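Local coordinates for petrobactin biosynthesis protein AsbB (Bacillus anthracis, PDB 3TO3) that catalyses the ATP-dependent condensation of spermidine with citryl-spermidine intermediates, a ligase step in the biosynthesis of the siderophore petrobactin, at the interface of chains A and B. Residues are numbered along the deposited sequence; one frame, centred on the assembly and turned at random. Chains: chain A/B, Petrobactin biosynthesis protein AsbB.

Contact 1: the interface of chains A and B. Residues chain A 15, 20, 98-99; chain B 260-261, 264.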
ATOM      1  N   ILE A  15      10.587   7.156 -19.399  1.00 51.82           N
ATOM      2  CA  ILE A  15       9.485   6.401 -19.981  1.00 53.96           C
ATOM      3  C   ILE A  15       9.349   6.569 -21.493  1.00 53.48           C
ATOM      4  O   ILE A  15       9.065   5.603 -22.194  1.00 63.55           O
ATOM      5  CB  ILE A  15       8.166   6.801 -19.387  1.00 59.14           C
ATOM      6  CG1 ILE A  15       8.055   6.333 -17.955  1.00 54.04           C
ATOM      7  CG2 ILE A  15       7.023   6.223 -20.204  1.00 61.33           C
ATOM      8  CD1 ILE A  15       6.835   6.903 -17.347  1.00 54.23           C
ATOM      9  N   TYR A  20      12.713   2.286 -21.912  1.00 52.59           N
ATOM     10  CA  TYR A  20      11.444   1.687 -21.557  1.00 52.00           C
ATOM     11  C   TYR A  20      11.137   0.450 -22.431  1.00 52.10           C
ATOM     12  O   TYR A  20      10.775  -0.603 -21.894  1.00 44.08           O
ATOM     13  CB  TYR A  20      10.297   2.707 -21.578  1.00 47.71           C
ATOM     14  CG  TYR A  20       8.949   2.064 -21.324  1.00 46.02           C
ATOM     15  CD1 TYR A  20       8.492   1.805 -20.028  1.00 41.75           C
ATOM     16  CD2 TYR A  20       8.165   1.668 -22.383  1.00 46.85           C
ATOM     17  CE1 TYR A  20       7.262   1.187 -19.816  1.00 43.84           C
ATOM     18  CE2 TYR A  20       6.952   1.057 -22.188  1.00 49.68           C
ATOM     19  CZ  TYR A  20       6.499   0.822 -20.913  1.00 49.19           C
ATOM     20  OH  TYR A  20       5.276   0.206 -20.788  1.00 58.28           O
ATOM     21  N   GLN A  98       2.614  -5.065 -26.042  1.00 60.77           N
ATOM     22  CA  GLN A  98       2.803  -3.808 -25.308  1.00 67.35           C
ATOM     23  C   GLN A  98       2.452  -3.791 -23.816  1.00 64.68           C
ATOM     24  O   GLN A  98       2.837  -2.864 -23.086  1.00 60.81           O
ATOM     25  CB  GLN A  98       1.948  -2.724 -25.979  1.00 77.86           C
ATOM     26  CG  GLN A  98       1.934  -2.780 -27.506  1.00 85.44           C
ATOM     27  CD  GLN A  98       3.071  -1.973 -28.095  1.00 91.82           C
ATOM     28  OE1 GLN A  98       4.162  -2.497 -28.347  1.00 89.25           O
ATOM     29  NE2 GLN A  98       2.835  -0.680 -28.290  1.00 96.44           N
ATOM     30  N   SER A  99       1.714  -4.792 -23.360  1.00 61.25           N
ATOM     31  CA  SER A  99       1.172  -4.734 -22.009  1.00 60.40           C
ATOM     32  C   SER A  99       1.327  -6.072 -21.319  1.00 61.12           C
ATOM     33  O   SER A  99       0.709  -7.042 -21.757  1.00 58.65           O
ATOM     34  CB  SER A  99      -0.308  -4.374 -22.057  1.00 56.61           C
ATOM     35  OG  SER A  99      -0.959  -4.732 -20.837  1.00 58.69           O
TER
ATOM     36  N   ALA B 260       2.620   4.048 -17.143  1.00 36.71           N
ATOM     37  CA  ALA B 260       3.819   4.178 -17.952  1.00 41.94           C
ATOM     38  C   ALA B 260       3.568   3.773 -19.403  1.00 44.14           C
ATOM     39  O   ALA B 260       4.062   4.412 -20.321  1.00 55.21           O
ATOM     40  CB  ALA B 260       4.966   3.338 -17.368  1.00 40.22           C
ATOM     41  N   GLU B 261       2.811   2.722 -19.638  1.00 43.33           N
ATOM     42  CA  GLU B 261       2.665   2.287 -21.028  1.00 49.26           C
ATOM     43  C   GLU B 261       1.834   3.302 -21.866  1.00 47.71           C
ATOM     44  O   GLU B 261       2.096   3.515 -23.032  1.00 46.77           O
ATOM     45  CB  GLU B 261       2.151   0.843 -21.095  1.00 53.94           C
ATOM     46  CG  GLU B 261       0.842   0.655 -21.834  1.00 82.18           C
ATOM     47  CD  GLU B 261       0.072  -0.599 -21.398  1.00 93.40           C
ATOM     48  OE1 GLU B 261       0.406  -1.183 -20.331  1.00 94.54           O
ATOM     49  OE2 GLU B 261      -0.872  -0.988 -22.133  1.00 91.96           O
ATOM     50  N   GLN B 264       4.221   6.143 -22.604  1.00 41.97           N
ATOM     51  CA  GLN B 264       5.108   5.702 -23.675  1.00 41.50           C
ATOM     52  C   GLN B 264       4.497   5.855 -25.086  1.00 47.54           C
ATOM     53  O   GLN B 264       5.164   6.281 -26.025  1.00 50.14           O
ATOM     54  CB  GLN B 264       5.522   4.236 -23.430  1.00 39.22           C
ATOM     55  CG  GLN B 264       5.881   3.432 -24.700  1.00 49.09           C
ATOM     56  CD  GLN B 264       7.162   3.895 -25.271  1.00 60.17           C
ATOM     57  OE1 GLN B 264       7.954   4.515 -24.557  1.00 66.69           O
ATOM     58  NE2 GLN B 264       7.397   3.620 -26.564  1.00 58.68           N
TER
HETATM   59  O   HOH W   1       0.828  -3.756 -18.379  1.00 59.53           O
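The short helix 260-264 of chain B packs against the two N-terminal helices of chain A, 6-16 and 18-37, and its B:Glu261 faces the loop that carries A:Gln98 and A:Ser99. A:Tyr20 is the central side chain. Its CG is anti to the backbone N (chi1 175°), which carries the ring out over the helix of the partner. B:Ala260 and B:Gln264 lie on the same side of the ring plane but at opposite rims: the B:Ala260 CB methyl comes 4.0 Å from CE1 of A:Tyr20, while CG of B:Gln264 lies 3.6 Å from CE2 of A:Tyr20. B:Gln264 bends at chi2 (71°), and its amide runs almost parallel to the ring, the planes 16° apart. The ring lies across the helix above these residues, and its OH reaches past them, 3.2 Å from CB of B:Glu261. A:Ile15, on the same side of the ring as the helix, packs on that helix with its CG2 methyl 3.5 Å from the carbonyl O of B:Ala260. As modelled, the amide OE1 of B:Gln264 lies 2.8 Å from the carbonyl O of A:Ile15; two acceptors would clash there, so the assignment of OE1 and NE2 is doubtful, and an exchange of the two would make the pair a plausible hydrogen bond. B:Glu261 extends beyond CG towards A:Ser99, its OE2 3.4 Å from CB of the serine. A water also lies between them, but at 3.2 Å from OG of A:Ser99 and 3.3 Å from OE1 of B:Glu261 this bridge is long. The patch hides about 230 Å² of protein surface and contributes mainly van der Waals packing to the homodimer.

Contact 2: the interface of chains A and B. Residues chain A 192, 251-252, 256, 263, 270; chain B 4, 8, 12, 175.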
ATOM      1  N   ILE A 192      18.778   6.950  11.336  1.00 41.21           N
ATOM      2  CA  ILE A 192      18.102   7.565  12.459  1.00 36.31           C
ATOM      3  C   ILE A 192      18.446   6.698  13.695  1.00 42.06           C
ATOM      4  O   ILE A 192      18.257   5.484  13.657  1.00 39.03           O
ATOM      5  CB  ILE A 192      16.589   7.542  12.189  1.00 36.88           C
ATOM      6  CG1 ILE A 192      16.259   8.353  10.922  1.00 37.36           C
ATOM      7  CG2 ILE A 192      15.805   8.046  13.364  1.00 40.99           C
ATOM      8  CD1 ILE A 192      16.819   9.748  10.945  1.00 36.69           C
ATOM      9  N   TRP A 251      11.923   4.920   9.065  1.00 26.41           N
ATOM     10  CA  TRP A 251      11.540   5.837  10.148  1.00 36.28           C
ATOM     11  C   TRP A 251      10.372   6.779   9.796  1.00 36.72           C
ATOM     12  O   TRP A 251       9.332   6.836  10.493  1.00 35.93           O
ATOM     13  CB  TRP A 251      12.756   6.653  10.648  1.00 28.25           C
ATOM     14  CG  TRP A 251      12.374   7.707  11.658  1.00 38.12           C
ATOM     15  CD1 TRP A 251      12.354   9.066  11.462  1.00 39.14           C
ATOM     16  CD2 TRP A 251      11.942   7.488  13.023  1.00 32.34           C
ATOM     17  NE1 TRP A 251      11.953   9.695  12.619  1.00 45.62           N
ATOM     18  CE2 TRP A 251      11.697   8.755  13.586  1.00 41.38           C
ATOM     19  CE3 TRP A 251      11.732   6.345  13.804  1.00 38.12           C
ATOM     20  CZ2 TRP A 251      11.240   8.912  14.910  1.00 40.05           C
ATOM     21  CZ3 TRP A 251      11.297   6.501  15.110  1.00 43.48           C
ATOM     22  CH2 TRP A 251      11.049   7.779  15.651  1.00 37.98           C
ATOM     23  N   GLU A 252      10.550   7.532   8.720  1.00 41.11           N
ATOM     24  CA  GLU A 252       9.521   8.481   8.302  1.00 45.06           C
ATOM     25  C   GLU A 252       8.237   7.845   7.791  1.00 46.35           C
ATOM     26  O   GLU A 252       7.175   8.439   7.947  1.00 48.62           O
ATOM     27  CB  GLU A 252      10.070   9.420   7.235  1.00 41.87           C
ATOM     28  CG  GLU A 252      10.997  10.465   7.805  1.00 48.40           C
ATOM     29  CD  GLU A 252      11.523  11.411   6.758  1.00 58.14           C
ATOM     30  OE1 GLU A 252      12.480  11.057   6.053  1.00 64.60           O
ATOM     31  OE2 GLU A 252      10.985  12.518   6.640  1.00 68.84           O
ATOM     32  N   ILE A 256       7.100   5.891  12.585  1.00 33.70           N
ATOM     33  CA  ILE A 256       6.347   7.025  13.145  1.00 35.64           C
ATOM     34  C   ILE A 256       4.833   6.803  13.147  1.00 44.93           C
ATOM     35  O   ILE A 256       4.193   7.052  14.164  1.00 45.41           O
ATOM     36  CB  ILE A 256       6.667   8.343  12.443  1.00 52.16           C
ATOM     37  CG1 ILE A 256       8.098   8.759  12.741  1.00 59.24           C
ATOM     38  CG2 ILE A 256       5.777   9.423  12.935  1.00 56.75           C
ATOM     39  CD1 ILE A 256       8.295  10.241  12.565  1.00 59.39           C
ATOM     40  N   ILE A 263       5.813   5.694  20.800  1.00 36.91           N
ATOM     41  CA  ILE A 263       6.464   6.981  20.875  1.00 39.79           C
ATOM     42  C   ILE A 263       5.816   7.755  22.003  1.00 42.69           C
ATOM     43  O   ILE A 263       6.507   8.443  22.747  1.00 41.46           O
ATOM     44  CB  ILE A 263       6.389   7.773  19.550  1.00 47.70           C
ATOM     45  CG1 ILE A 263       7.295   7.149  18.482  1.00 42.17           C
ATOM     46  CG2 ILE A 263       6.783   9.240  19.774  1.00 41.18           C
ATOM     47  CD1 ILE A 263       6.988   7.674  17.095  1.00 39.54           C
ATOM     48  N   TYR A 270      13.072   9.093  19.837  1.00 33.99           N
ATOM     49  CA  TYR A 270      13.860   9.597  18.739  1.00 37.33           C
ATOM     50  C   TYR A 270      15.107  10.265  19.295  1.00 38.84           C
ATOM     51  O   TYR A 270      15.011  11.095  20.179  1.00 47.79           O
ATOM     52  CB  TYR A 270      13.042  10.586  17.872  1.00 33.93           C
ATOM     53  CG  TYR A 270      13.925  11.340  16.906  1.00 36.44           C
ATOM     54  CD1 TYR A 270      14.299  10.768  15.700  1.00 38.08           C
ATOM     55  CD2 TYR A 270      14.421  12.602  17.214  1.00 39.20           C
ATOM     56  CE1 TYR A 270      15.124  11.443  14.812  1.00 43.19           C
ATOM     57  CE2 TYR A 270      15.252  13.276  16.338  1.00 46.87           C
ATOM     58  CZ  TYR A 270      15.596  12.681  15.131  1.00 49.75           C
ATOM     59  OH  TYR A 270      16.417  13.315  14.240  1.00 49.95           O
TER
HETATM   60  N   MSE B   4      16.749  15.704   9.099  1.00 98.55           N
HETATM   61  CA  MSE B   4      15.340  15.778   9.525  1.00 86.94           C
HETATM   62  C   MSE B   4      14.892  17.227   9.831  1.00 93.36           C
HETATM   63  O   MSE B   4      15.532  17.939  10.620  1.00 98.81           O
HETATM   64  CB  MSE B   4      15.114  14.900  10.763  1.00 73.96           C
HETATM   65  CG  MSE B   4      15.242  13.400  10.538  1.00 72.14           C
HETATM   66 SE   MSE B   4      13.806  12.698   9.395  0.47 65.63          SE
HETATM   67  CE  MSE B   4      14.931  12.325   7.809  1.00 71.71           C
ATOM     68  N   HIS B   8       9.239  17.173  10.535  1.00 41.99           N
ATOM     69  CA  HIS B   8       9.534  15.998  11.328  1.00 55.93           C
ATOM     70  C   HIS B   8       9.345  16.325  12.812  1.00 51.28           C
ATOM     71  O   HIS B   8       8.650  15.620  13.540  1.00 47.01           O
ATOM     72  CB  HIS B   8      10.952  15.517  11.041  1.00 64.12           C
ATOM     73  CG  HIS B   8      11.380  14.359  11.885  1.00 70.17           C
ATOM     74  ND1 HIS B   8      12.318  14.474  12.885  1.00 73.98           N
ATOM     75  CD2 HIS B   8      11.002  13.059  11.872  1.00 68.10           C
ATOM     76  CE1 HIS B   8      12.503  13.297  13.453  1.00 68.14           C
ATOM     77  NE2 HIS B   8      11.713  12.423  12.859  1.00 65.27           N
ATOM     78  N   LEU B  12       6.586  14.589  15.652  1.00 38.07           N
ATOM     79  CA  LEU B  12       7.002  13.984  16.910  1.00 48.16           C
ATOM     80  C   LEU B  12       6.372  14.673  18.118  1.00 52.36           C
ATOM     81  O   LEU B  12       5.846  14.003  19.000  1.00 54.64           O
ATOM     82  CB  LEU B  12       8.513  13.977  17.042  1.00 51.32           C
ATOM     83  CG  LEU B  12       9.166  12.860  16.259  1.00 50.52           C
ATOM     84  CD1 LEU B  12      10.672  12.870  16.534  1.00 52.08           C
ATOM     85  CD2 LEU B  12       8.551  11.553  16.693  1.00 47.60           C
ATOM     86  N   TYR B 175       3.291  11.024   6.733  1.00 46.67           N
ATOM     87  CA  TYR B 175       3.114  12.336   7.357  1.00 40.54           C
ATOM     88  C   TYR B 175       3.360  13.542   6.426  1.00 42.55           C
ATOM     89  O   TYR B 175       2.651  14.548   6.515  1.00 40.67           O
ATOM     90  CB  TYR B 175       3.895  12.463   8.657  1.00 43.97           C
ATOM     91  CG  TYR B 175       5.358  12.865   8.537  1.00 51.18           C
ATOM     92  CD1 TYR B 175       5.739  14.207   8.512  1.00 49.08           C
ATOM     93  CD2 TYR B 175       6.363  11.908   8.525  1.00 51.28           C
ATOM     94  CE1 TYR B 175       7.089  14.575   8.439  1.00 52.57           C
ATOM     95  CE2 TYR B 175       7.702  12.263   8.453  1.00 50.93           C
ATOM     96  CZ  TYR B 175       8.068  13.590   8.404  1.00 50.52           C
ATOM     97  OH  TYR B 175       9.410  13.927   8.338  1.00 44.89           O
TER
HETATM   98  O   HOH W   2       4.520   9.092   8.313  1.00 38.00           O
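Two direct hydrogen bonds cross between A:Trp251 and B:His8 and between A:Glu252 and B:Tyr175, pairing helix 248-258 of chain A with the N-terminal helix 6-15 and helix 175-181 of chain B in the homodimer. The indole NE1 of A:Trp251 donates to NE2 of B:His8 at 2.7 Å, nearly straight at 177°. The acceptor lies in the indole plane, whereas the donor is somewhat tilted from the imidazole plane. Since NE2 accepts, a proton on ND1 would be expected, though it is not seen. The phenol OH of B:Tyr175 donates to OE2 of A:Glu252, 2.7 Å away, using the anti lone pair of the carboxylate; CG of B:Tyr175 stands between its backbone N and carbonyl carbon (chi1 84°), turning the ring towards the glutamate.

Aromatic contacts continue around the histidine. Its CE1 points onto one face of A:Tyr270, 3.5 Å from CE1 of the tyrosine, with the rings steeply inclined at 68°.

Apolar packing adds to these bonds. B:Leu12 brings CD1 to 3.6 Å from CB of A:Tyr270. Selenomethionine B:Met4, bent at chi2 and chi3, rests SE over a face of B:His8 and meets A:Glu252 tip to tip, its CE 3.7 Å from CD of the glutamate. Within chain A, A:Ile256 CG1 and A:Ile192 CG2 lie over opposite faces of the A:Trp251 indole and should help to hold its orientation.

A water joins the backbones beside B:Tyr175, lying 2.8 Å from the carbonyl O of A:Glu252 and 2.8 Å from the backbone N of B:Tyr175.

The centres of contact 1 and contact 2 are about 36 Å apart, yet they draw on the same elements with the chains exchanged. The N-terminal helix comes from chain A in contact 1 and from chain B in contact 2, and helix 260-264 comes from B in the first and from A in the second. By the two-fold symmetry, each contact has a twin on the other side. The twin of contact 1 therefore falls beside contact 2, so the two contacts represent neighbouring parts of one interface region, taken on opposite sides of the two-fold axis, with helix 248-258 added in contact 2.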